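Local structure of YaeQ family protein (Pseudomonas syringae pv. tomato, 2OT9) at residues L45-A48 against F49-E53; F57-G60 against L61-V64; W70-S73 against L74-V78; V132-D135 against V136-L140. The protein is of unknown function but belongs to the YaeQ family, which is grouped with the PDDEXK nuclease-like proteins, and binds meso-tartaric acid in the crystal. All coordinates share one frame; numbering follows the deposited sequence. Where two conformers were deposited one is given.

The four contacts are local, and they follow one another along a single chain. Contact 1 closes helix 37-49 and touches the three others: Y47 CB lies 3.6 Å from F57 CZ of contact 2, N52 ND2 3.4 Å from E71 OE2 of contact 3, and L45 CD1 4.1 Å from V132 CG1 of contact 4. Contacts 2 and 3 meet where G58 packs beside W70. Contact 2 alone holds a residue of the tartrate pocket, L61, whereas the side chains of A46 and L137 stay about 11 Å from that ligand and that of W70 about 12 Å. Contacts 3 and 4 are farthest apart, their centres about 31 Å from each other across the middle of the chain.

Contact 1 of 4, residues L45-A48 against F49-E53; sequences LAYA and FWYNE
The last turn of helix 37-49 is held by F49 N donating to L45 O (2.9 Å) and W50 N to A46 O (2.9 Å), and the backbone leaves helical geometry at W50, with Y51 N reaching A48 O only weakly. The side chains that meet are four residues apart. Y47 and Y51 run alongside each other, pointing the same way, yet their rings are turned by 76° into an offset edge-to-face stack with centroids 5.5 Å apart. The edge of Y51 is directed toward the face of Y47; the closest carbons, Y51 CD1 and Y47 CE2, are 3.7 Å apart. Both tyrosines hold CG trans to the backbone N (chi1 -173° and -179°), which sends the two rings off the same flank of the chain, toward strands 6-16 and 21-31. On another flank, the small A46 meets the indole, CB 4.1 Å from W50 CE3, while W50 NE1 is bonded to R179 O. Tyrosine suits its place because an apolar ring can enter the core while its hydroxyl keeps a polar partner: Y47 OH bonds a water at 2.6 Å, and the water also bonds N52 O. The helix end is thus tied to the following loop through both aromatic packing and a shared water.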
loop_
_atom_site.group_PDB
_atom_site.type_symbol
_atom_site.label_atom_id
_atom_site.label_comp_id
_atom_site.label_asym_id
_atom_site.label_seq_id
_atom_site.Cartn_x
_atom_site.Cartn_y
_atom_site.Cartn_z
ATOM N N LEU A 45 5.043 -0.772 1.073
ATOM C CA LEU A 45 5.302 0.149 -0.043
ATOM C C LEU A 45 4.285 1.290 -0.024
ATOM O O LEU A 45 4.648 2.438 -0.221
ATOM C CB LEU A 45 5.200 -0.588 -1.385
ATOM C CG LEU A 45 6.368 -1.505 -1.757
ATOM C CD1 LEU A 45 6.005 -2.334 -3.002
ATOM C CD2 LEU A 45 7.639 -0.687 -1.974
ATOM N N ALA A 46 3.006 0.964 0.198
ATOM C CA ALA A 46 1.948 1.995 0.265
ATOM C C ALA A 46 2.221 2.999 1.391
ATOM O O ALA A 46 2.019 4.201 1.237
ATOM C CB ALA A 46 0.555 1.333 0.479
ATOM N N TYR A 47 2.637 2.483 2.540
ATOM C CA TYR A 47 2.991 3.322 3.683
ATOM C C TYR A 47 4.062 4.356 3.315
ATOM O O TYR A 47 3.916 5.540 3.645
ATOM C CB TYR A 47 3.465 2.459 4.873
ATOM C CG TYR A 47 3.672 3.273 6.135
ATOM C CD1 TYR A 47 2.588 3.673 6.913
ATOM C CD2 TYR A 47 4.951 3.666 6.525
ATOM C CE1 TYR A 47 2.766 4.441 8.048
ATOM C CE2 TYR A 47 5.149 4.431 7.662
ATOM C CZ TYR A 47 4.052 4.816 8.419
ATOM O OH TYR A 47 4.234 5.576 9.541
ATOM N N ALA A 48 5.148 3.902 2.665
ATOM C CA ALA A 48 6.230 4.796 2.246
ATOM C C ALA A 48 5.732 5.775 1.169
ATOM O O ALA A 48 6.019 6.984 1.220
ATOM C CB ALA A 48 7.429 3.991 1.731
ATOM N N PHE A 49 4.945 5.255 0.231
ATOM C CA PHE A 49 4.531 6.000 -0.953
ATOM C C PHE A 49 3.517 7.105 -0.636
ATOM O O PHE A 49 3.478 8.133 -1.316
ATOM C CB PHE A 49 3.962 5.028 -1.987
ATOM C CG PHE A 49 3.816 5.612 -3.358
ATOM C CD1 PHE A 49 4.933 6.077 -4.061
ATOM C CD2 PHE A 49 2.566 5.668 -3.964
ATOM C CE1 PHE A 49 4.803 6.614 -5.365
ATOM C CE2 PHE A 49 2.424 6.200 -5.267
ATOM C CZ PHE A 49 3.538 6.671 -5.955
ATOM N N TRP A 50 2.712 6.895 0.398
ATOM C CA TRP A 50 1.757 7.912 0.829
ATOM C C TRP A 50 1.959 8.366 2.260
ATOM O O TRP A 50 1.009 8.809 2.905
ATOM C CB TRP A 50 0.325 7.413 0.620
ATOM C CG TRP A 50 -0.088 7.405 -0.818
ATOM C CD1 TRP A 50 -0.323 8.496 -1.615
ATOM C CD2 TRP A 50 -0.348 6.254 -1.622
ATOM N NE1 TRP A 50 -0.685 8.088 -2.865
ATOM C CE2 TRP A 50 -0.734 6.716 -2.895
ATOM C CE3 TRP A 50 -0.292 4.868 -1.386
ATOM C CZ2 TRP A 50 -1.076 5.839 -3.947
ATOM C CZ3 TRP A 50 -0.632 3.990 -2.424
ATOM C CH2 TRP A 50 -1.022 4.480 -3.689
ATOM N N TYR A 51 3.203 8.276 2.737
ATOM C CA TYR A 51 3.553 8.626 4.107
ATOM C C TYR A 51 2.968 9.961 4.602
ATOM O O TYR A 51 3.035 10.974 3.902
ATOM C CB TYR A 51 5.079 8.641 4.330
ATOM C CG TYR A 51 5.366 8.988 5.765
ATOM C CD1 TYR A 51 5.199 8.035 6.782
ATOM C CD2 TYR A 51 5.703 10.296 6.132
ATOM C CE1 TYR A 51 5.410 8.382 8.126
ATOM C CE2 TYR A 51 5.904 10.642 7.461
ATOM C CZ TYR A 51 5.752 9.684 8.446
ATOM O OH TYR A 51 5.959 10.057 9.760
ATOM N N ASN A 52 2.433 9.929 5.831
ATOM C CA ASN A 52 1.922 11.089 6.556
ATOM C C ASN A 52 2.039 10.673 8.029
ATOM O O ASN A 52 1.938 9.476 8.341
ATOM C CB ASN A 52 0.449 11.300 6.143
ATOM C CG ASN A 52 -0.153 12.546 6.700
ATOM O OD1 ASN A 52 -0.640 12.560 7.835
ATOM N ND2 ASN A 52 -0.151 13.615 5.902
ATOM N N GLU A 53 2.268 11.616 8.937
ATOM C CA GLU A 53 2.267 11.268 10.372
ATOM C C GLU A 53 0.928 10.654 10.812
ATOM O O GLU A 53 0.879 9.903 11.786
ATOM C CB GLU A 53 2.627 12.467 11.263
ATOM C CG GLU A 53 1.871 13.743 10.942
ATOM C CD GLU A 53 2.026 14.831 12.012
ATOM O OE1 GLU A 53 2.615 14.560 13.086
ATOM O OE2 GLU A 53 1.549 15.963 11.767
HETATM O O HOH W 1 2.331 7.319 10.091
#

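Contact 2 of 4, residues F57-G60 against L61-V64; sequences FGRG and LSDV. With SRT (S,R meso-tartaric acid), chain C.
R59 and D63 bring their side chains together at the base, CB to CB 3.8 Å. Between these two positions in sequence, S62 folds its hydroxyl back toward the main chain. Its chi1 of 90° swings OG toward R59 O, to which it donates at 3.0 Å, in the carbonyl plane and on a lone pair. S62 N donates to the same oxygen at 3.1 Å, from a direction tilted out of that plane, so one serine grips one carbonyl twice. The OG also lies 3.7 Å from R59 CB, and serine suits the site because its short arm puts OG within bonding distance of the carbonyl three residues back. The next link is D63 N to G60 O (3.2 Å), nearly straight at 168° but arriving from above the carbonyl plane. Glycine is well placed at G60, whose positive phi most other residues tolerate poorly. D63 OD1 turns to D65 N. These i to i+3 bonds are those of a short 3-10 turn, and L61 on it borders the meso-tartrate pocket, its CA 3.5 Å from ligand O4, alongside R39, V84 and Q86.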
loop_
_atom_site.group_PDB
_atom_site.type_symbol
_atom_site.label_atom_id
_atom_site.label_comp_id
_atom_site.label_asym_id
_atom_site.label_seq_id
_atom_site.Cartn_x
_atom_site.Cartn_y
_atom_site.Cartn_z
ATOM N N PHE A 57 -1.711 1.786 9.735
ATOM C CA PHE A 57 -2.155 0.491 9.203
ATOM C C PHE A 57 -3.512 0.128 9.789
ATOM O O PHE A 57 -3.745 0.308 10.981
ATOM C CB PHE A 57 -1.124 -0.621 9.470
ATOM C CG PHE A 57 0.173 -0.433 8.723
ATOM C CD1 PHE A 57 0.289 -0.822 7.399
ATOM C CD2 PHE A 57 1.268 0.161 9.344
ATOM C CE1 PHE A 57 1.495 -0.636 6.705
ATOM C CE2 PHE A 57 2.466 0.358 8.661
ATOM C CZ PHE A 57 2.584 -0.050 7.342
ATOM N N GLY A 58 -4.415 -0.350 8.938
ATOM C CA GLY A 58 -5.699 -0.850 9.393
ATOM C C GLY A 58 -5.569 -2.334 9.662
ATOM O O GLY A 58 -4.461 -2.887 9.631
ATOM N N ARG A 59 -6.699 -2.985 9.922
ATOM C CA ARG A 59 -6.723 -4.442 10.095
ATOM C C ARG A 59 -6.814 -5.203 8.766
ATOM O O ARG A 59 -6.910 -6.435 8.766
ATOM C CB ARG A 59 -7.822 -4.870 11.071
ATOM C CG ARG A 59 -7.633 -4.328 12.497
ATOM C CD ARG A 59 -8.586 -4.989 13.488
ATOM N NE ARG A 59 -8.070 -6.252 14.026
ATOM C CZ ARG A 59 -7.852 -6.498 15.320
ATOM N NH1 ARG A 59 -8.112 -5.576 16.242
ATOM N NH2 ARG A 59 -7.382 -7.680 15.699
ATOM N N GLY A 60 -6.786 -4.465 7.647
ATOM C CA GLY A 60 -6.701 -5.044 6.289
ATOM C C GLY A 60 -7.649 -6.214 6.061
ATOM O O GLY A 60 -8.827 -6.143 6.439
ATOM N N LEU A 61 -7.131 -7.302 5.481
ATOM C CA LEU A 61 -7.957 -8.461 5.125
ATOM C C LEU A 61 -8.680 -9.147 6.294
ATOM O O LEU A 61 -9.652 -9.874 6.075
ATOM C CB LEU A 61 -7.171 -9.495 4.279
ATOM C CG LEU A 61 -5.900 -10.219 4.747
ATOM C CD1 LEU A 61 -6.002 -10.744 6.163
ATOM C CD2 LEU A 61 -5.602 -11.362 3.782
ATOM N N SER A 62 -8.230 -8.905 7.524
ATOM C CA SER A 62 -8.840 -9.550 8.702
ATOM C C SER A 62 -10.144 -8.884 9.203
ATOM O O SER A 62 -10.847 -9.447 10.050
ATOM C CB SER A 62 -7.812 -9.686 9.836
ATOM O OG SER A 62 -7.795 -8.559 10.694
ATOM N N ASP A 63 -10.453 -7.690 8.686
ATOM C CA ASP A 63 -11.678 -6.956 9.048
ATOM C C ASP A 63 -12.248 -6.243 7.820
ATOM O O ASP A 63 -11.648 -5.291 7.315
ATOM C CB ASP A 63 -11.371 -5.930 10.145
ATOM C CG ASP A 63 -12.617 -5.170 10.640
ATOM O OD1 ASP A 63 -13.685 -5.185 9.977
ATOM O OD2 ASP A 63 -12.515 -4.543 11.717
ATOM N N VAL A 64 -13.420 -6.684 7.364
ATOM C CA VAL A 64 -14.029 -6.117 6.159
ATOM C C VAL A 64 -14.337 -4.611 6.244
ATOM O O VAL A 64 -14.405 -3.931 5.222
ATOM C CB VAL A 64 -15.298 -6.891 5.710
ATOM C CG1 VAL A 64 -14.908 -8.262 5.153
ATOM C CG2 VAL A 64 -16.310 -7.008 6.851
HETATM O O1 SRT C . -6.971 -8.548 -2.546
HETATM O O11 SRT C . -8.966 -9.401 -2.315
HETATM C C1 SRT C . -7.973 -8.802 -1.861
HETATM C C2 SRT C . -7.936 -8.320 -0.434
HETATM O O2 SRT C . -8.246 -9.298 0.572
HETATM C C3 SRT C . -8.857 -7.124 -0.365
HETATM O O3 SRT C . -8.057 -6.057 -0.883
HETATM C C4 SRT C . -9.347 -6.854 1.045
HETATM O O4 SRT C . -8.572 -6.924 2.038
HETATM O O41 SRT C . -10.554 -6.561 1.171
#

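Contact 3 of 4, residues W70-S73 against L74-V78; sequences WEKS and LDDRV
S73 OG is gripped by two backbone amides of the turn that follows it: R77 N donates at 3.1 Å with an angle of 158° at the hydrogen, and D75 N adds a weak bond. A chi1 of 73° sets the hydroxyl between the backbone N and the carbonyl carbon, which folds it over the turn toward those amides, and serine suits the position because its oxygen sits one bond beyond CB, near enough to meet them. The main chain of the same residue is used as well. S73 N gives the shortest bond, 2.7 Å to R77 O, in the carbonyl plane, and S73 O receives D76 N (2.9 Å) from well above its plane, which closes a type I beta turn from S73 to D76.

On one face of the hairpin, K72 and V78 form an antiparallel non-hydrogen-bonded pair. K72 stretches out beyond CG and runs beside D76, pointing the same way, and its NZ makes a salt bridge to D76 OD2 (3.2 Å), meeting the carboxylate from 43° above its plane. The long aliphatic chain does a second job: CE rides 3.3 Å above the W70 ring plane, over its centre. V78 crosses W70 at about a right angle, with CG2 4.1 Å from W70 CE3. D76 probably offsets the lysine charge, while the indole offers the methylenes an apolar surface.

The turn joins strand 69-72 to its antiparallel neighbour 78-84. W70 also bonds through its backbone to A56 by strand 55-57, at the sheet edge, and E71 to L79 and H80.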
loop_
_atom_site.group_PDB
_atom_site.type_symbol
_atom_site.label_atom_id
_atom_site.label_comp_id
_atom_site.label_asym_id
_atom_site.label_seq_id
_atom_site.Cartn_x
_atom_site.Cartn_y
_atom_site.Cartn_z
ATOM N N TRP A 70 -5.060 3.691 6.311
ATOM C CA TRP A 70 -5.869 4.897 6.224
ATOM C C TRP A 70 -5.273 6.080 6.955
ATOM O O TRP A 70 -4.577 5.930 7.955
ATOM C CB TRP A 70 -7.342 4.694 6.645
ATOM C CG TRP A 70 -7.584 3.978 7.933
ATOM C CD1 TRP A 70 -6.652 3.587 8.856
ATOM C CD2 TRP A 70 -8.862 3.580 8.462
ATOM N NE1 TRP A 70 -7.273 2.958 9.912
ATOM C CE2 TRP A 70 -8.625 2.935 9.692
ATOM C CE3 TRP A 70 -10.181 3.696 8.004
ATOM C CZ2 TRP A 70 -9.659 2.413 10.478
ATOM C CZ3 TRP A 70 -11.215 3.175 8.789
ATOM C CH2 TRP A 70 -10.945 2.543 10.009
ATOM N N GLU A 71 -5.532 7.259 6.406
ATOM C CA GLU A 71 -5.170 8.506 7.047
ATOM C C GLU A 71 -6.476 9.147 7.499
ATOM O O GLU A 71 -7.385 9.349 6.686
ATOM C CB GLU A 71 -4.451 9.401 6.040
ATOM C CG GLU A 71 -3.956 10.737 6.580
ATOM C CD GLU A 71 -3.494 11.681 5.477
ATOM O OE1 GLU A 71 -3.163 11.221 4.368
ATOM O OE2 GLU A 71 -3.452 12.899 5.720
ATOM N N LYS A 72 -6.574 9.441 8.792
ATOM C CA LYS A 72 -7.759 10.098 9.349
ATOM C C LYS A 72 -7.459 11.490 9.884
ATOM O O LYS A 72 -6.335 11.781 10.303
ATOM C CB LYS A 72 -8.359 9.268 10.474
ATOM C CG LYS A 72 -8.919 7.938 10.029
ATOM C CD LYS A 72 -9.580 7.291 11.220
ATOM C CE LYS A 72 -10.064 5.921 10.907
ATOM N NZ LYS A 72 -11.059 5.539 11.944
ATOM N N SER A 73 -8.479 12.343 9.881
ATOM C CA SER A 73 -8.364 13.667 10.468
ATOM C C SER A 73 -8.362 13.542 11.986
ATOM O O SER A 73 -8.678 12.478 12.528
ATOM C CB SER A 73 -9.560 14.516 10.042
ATOM O OG SER A 73 -10.733 14.096 10.714
ATOM N N LEU A 74 -8.055 14.632 12.680
ATOM C CA LEU A 74 -8.221 14.645 14.137
ATOM C C LEU A 74 -9.664 14.406 14.606
ATOM O O LEU A 74 -9.892 14.045 15.766
ATOM C CB LEU A 74 -7.622 15.913 14.771
ATOM C CG LEU A 74 -6.195 15.761 15.336
ATOM C CD1 LEU A 74 -6.041 14.467 16.187
ATOM C CD2 LEU A 74 -5.121 15.813 14.234
ATOM N N ASP A 75 -10.636 14.594 13.713
ATOM C CA ASP A 75 -12.027 14.259 14.033
ATOM C C ASP A 75 -12.419 12.828 13.653
ATOM O O ASP A 75 -13.602 12.466 13.671
ATOM C CB ASP A 75 -12.979 15.298 13.443
ATOM C CG ASP A 75 -12.984 16.576 14.245
ATOM O OD1 ASP A 75 -13.235 16.494 15.468
ATOM O OD2 ASP A 75 -12.712 17.650 13.665
ATOM N N ASP A 76 -11.413 12.022 13.317
ATOM C CA ASP A 76 -11.592 10.607 12.996
ATOM C C ASP A 76 -12.283 10.371 11.649
ATOM O O ASP A 76 -12.860 9.307 11.407
ATOM C CB ASP A 76 -12.326 9.877 14.134
ATOM C CG ASP A 76 -12.032 8.386 14.165
ATOM O OD1 ASP A 76 -12.966 7.602 14.455
ATOM O OD2 ASP A 76 -10.874 8.000 13.916
ATOM N N ARG A 77 -12.220 11.354 10.758
ATOM C CA ARG A 77 -12.800 11.179 9.422
ATOM C C ARG A 77 -11.728 10.847 8.402
ATOM O O ARG A 77 -10.589 11.297 8.520
ATOM C CB ARG A 77 -13.599 12.411 9.012
ATOM C CG ARG A 77 -14.735 12.708 9.955
ATOM C CD ARG A 77 -15.215 14.131 9.761
ATOM N NE ARG A 77 -15.941 14.261 8.509
ATOM C CZ ARG A 77 -16.419 15.405 8.030
ATOM N NH1 ARG A 77 -16.225 16.536 8.686
ATOM N NH2 ARG A 77 -17.090 15.409 6.883
ATOM N N VAL A 78 -12.085 10.049 7.399
ATOM C CA VAL A 78 -11.067 9.487 6.522
ATOM C C VAL A 78 -10.652 10.491 5.456
ATOM O O VAL A 78 -11.483 10.984 4.702
ATOM C CB VAL A 78 -11.537 8.163 5.880
ATOM C CG1 VAL A 78 -10.401 7.511 5.093
ATOM C CG2 VAL A 78 -12.080 7.196 6.960
#

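Contact 4 of 4, residues V132-D135 against V136-L140; sequences VPQD and VLEVL
This is a helix start: P133 takes the N-cap position of helix 134-141, which follows strand 127-131 and packs against helix 37-49 and strand 166-174. Proline fits there because its lack of an amide hydrogen costs nothing before the first turn. Its carbonyl receives L137 N weakly, and the helical ladder continues with E138 N to Q134 O (2.9 Å) and V139 N to D135 O (3.3 Å). Ahead of the cap, V132 crosses L137 at about a right angle, CG1 lying 4.0 Å from L137 CB; both are buried, and L137 goes on to T41 and V42. The proline ring has a looser neighbour in V136, whose CG1 is 4.3 Å from P133 CD. One turn on, the bent Q134 chain passes E138 at a slant, its CG 3.4 Å from E138 OE2, with the amide and carboxylate planes turned almost perpendicular, 87° apart. D135 doubles back on its own neighbour: chi1 of 61° places OD1 beside V136 N, where the bond is weak. An acidic group in the first turn probably interacts favourably with the helix dipole, so D135 suits its place, while V132 and L137 pack on the buried side.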
loop_
_atom_site.group_PDB
_atom_site.type_symbol
_atom_site.label_atom_id
_atom_site.label_comp_id
_atom_site.label_asym_id
_atom_site.label_seq_id
_atom_site.Cartn_x
_atom_site.Cartn_y
_atom_site.Cartn_z
ATOM N N VAL A 132 1.795 -3.099 -8.680
ATOM C CA VAL A 132 3.178 -3.406 -8.328
ATOM C C VAL A 132 3.609 -4.619 -9.166
ATOM O O VAL A 132 2.909 -5.631 -9.156
ATOM C CB VAL A 132 3.303 -3.784 -6.820
ATOM C CG1 VAL A 132 4.757 -4.080 -6.447
ATOM C CG2 VAL A 132 2.724 -2.675 -5.901
ATOM N N PRO A 133 4.731 -4.521 -9.900
ATOM C CA PRO A 133 5.203 -5.666 -10.732
ATOM C C PRO A 133 5.561 -6.878 -9.864
ATOM O O PRO A 133 6.130 -6.710 -8.783
ATOM C CB PRO A 133 6.478 -5.118 -11.412
ATOM C CG PRO A 133 6.368 -3.636 -11.316
ATOM C CD PRO A 133 5.611 -3.348 -10.029
ATOM N N GLN A 134 5.254 -8.087 -10.332
ATOM C CA GLN A 134 5.417 -9.267 -9.485
ATOM C C GLN A 134 6.877 -9.615 -9.221
ATOM O O GLN A 134 7.205 -10.080 -8.128
ATOM C CB GLN A 134 4.655 -10.496 -10.029
ATOM C CG GLN A 134 4.639 -11.745 -9.061
ATOM C CD GLN A 134 3.686 -11.651 -7.828
ATOM O OE1 GLN A 134 3.726 -12.515 -6.944
ATOM N NE2 GLN A 134 2.847 -10.629 -7.773
ATOM N N ASP A 135 7.745 -9.391 -10.205
ATOM C CA ASP A 135 9.159 -9.753 -10.044
ATOM C C ASP A 135 9.814 -9.047 -8.855
ATOM O O ASP A 135 10.365 -9.714 -7.994
ATOM C CB ASP A 135 9.977 -9.610 -11.343
ATOM C CG ASP A 135 10.019 -8.171 -11.906
ATOM O OD1 ASP A 135 9.431 -7.222 -11.334
ATOM O OD2 ASP A 135 10.669 -7.999 -12.966
ATOM N N VAL A 136 9.724 -7.718 -8.788
ATOM C CA VAL A 136 10.359 -6.975 -7.680
ATOM C C VAL A 136 9.635 -7.219 -6.350
ATOM O O VAL A 136 10.245 -7.214 -5.276
ATOM C CB VAL A 136 10.484 -5.449 -7.976
ATOM C CG1 VAL A 136 9.106 -4.753 -8.048
ATOM C CG2 VAL A 136 11.385 -4.764 -6.926
ATOM N N LEU A 137 8.327 -7.423 -6.424
ATOM C CA LEU A 137 7.573 -7.706 -5.226
ATOM C C LEU A 137 8.086 -9.004 -4.612
ATOM O O LEU A 137 8.314 -9.065 -3.410
ATOM C CB LEU A 137 6.069 -7.797 -5.530
ATOM C CG LEU A 137 5.170 -8.171 -4.364
ATOM C CD1 LEU A 137 5.401 -7.185 -3.199
ATOM C CD2 LEU A 137 3.721 -8.151 -4.834
ATOM N N GLU A 138 8.303 -10.024 -5.434
ATOM C CA GLU A 138 8.773 -11.310 -4.896
ATOM C C GLU A 138 10.147 -11.209 -4.238
ATOM O O GLU A 138 10.373 -11.794 -3.167
ATOM C CB GLU A 138 8.728 -12.412 -5.954
ATOM C CG GLU A 138 7.301 -12.978 -6.082
ATOM C CD GLU A 138 7.203 -14.131 -7.068
ATOM O OE1 GLU A 138 8.248 -14.732 -7.403
ATOM O OE2 GLU A 138 6.069 -14.436 -7.500
ATOM N N VAL A 139 11.038 -10.446 -4.871
ATOM C CA VAL A 139 12.366 -10.144 -4.324
ATOM C C VAL A 139 12.284 -9.429 -2.971
ATOM O O VAL A 139 12.982 -9.805 -2.021
ATOM C CB VAL A 139 13.161 -9.259 -5.301
ATOM C CG1 VAL A 139 14.366 -8.624 -4.602
ATOM C CG2 VAL A 139 13.592 -10.037 -6.527
ATOM N N LEU A 140 11.459 -8.383 -2.897
ATOM C CA LEU A 140 11.277 -7.627 -1.654
ATOM C C LEU A 140 10.674 -8.442 -0.517
ATOM O O LEU A 140 11.111 -8.319 0.629
ATOM C CB LEU A 140 10.468 -6.336 -1.880
ATOM C CG LEU A 140 11.241 -5.201 -2.558
ATOM C CD1 LEU A 140 10.275 -4.123 -3.056
ATOM C CD2 LEU A 140 12.283 -4.582 -1.608
#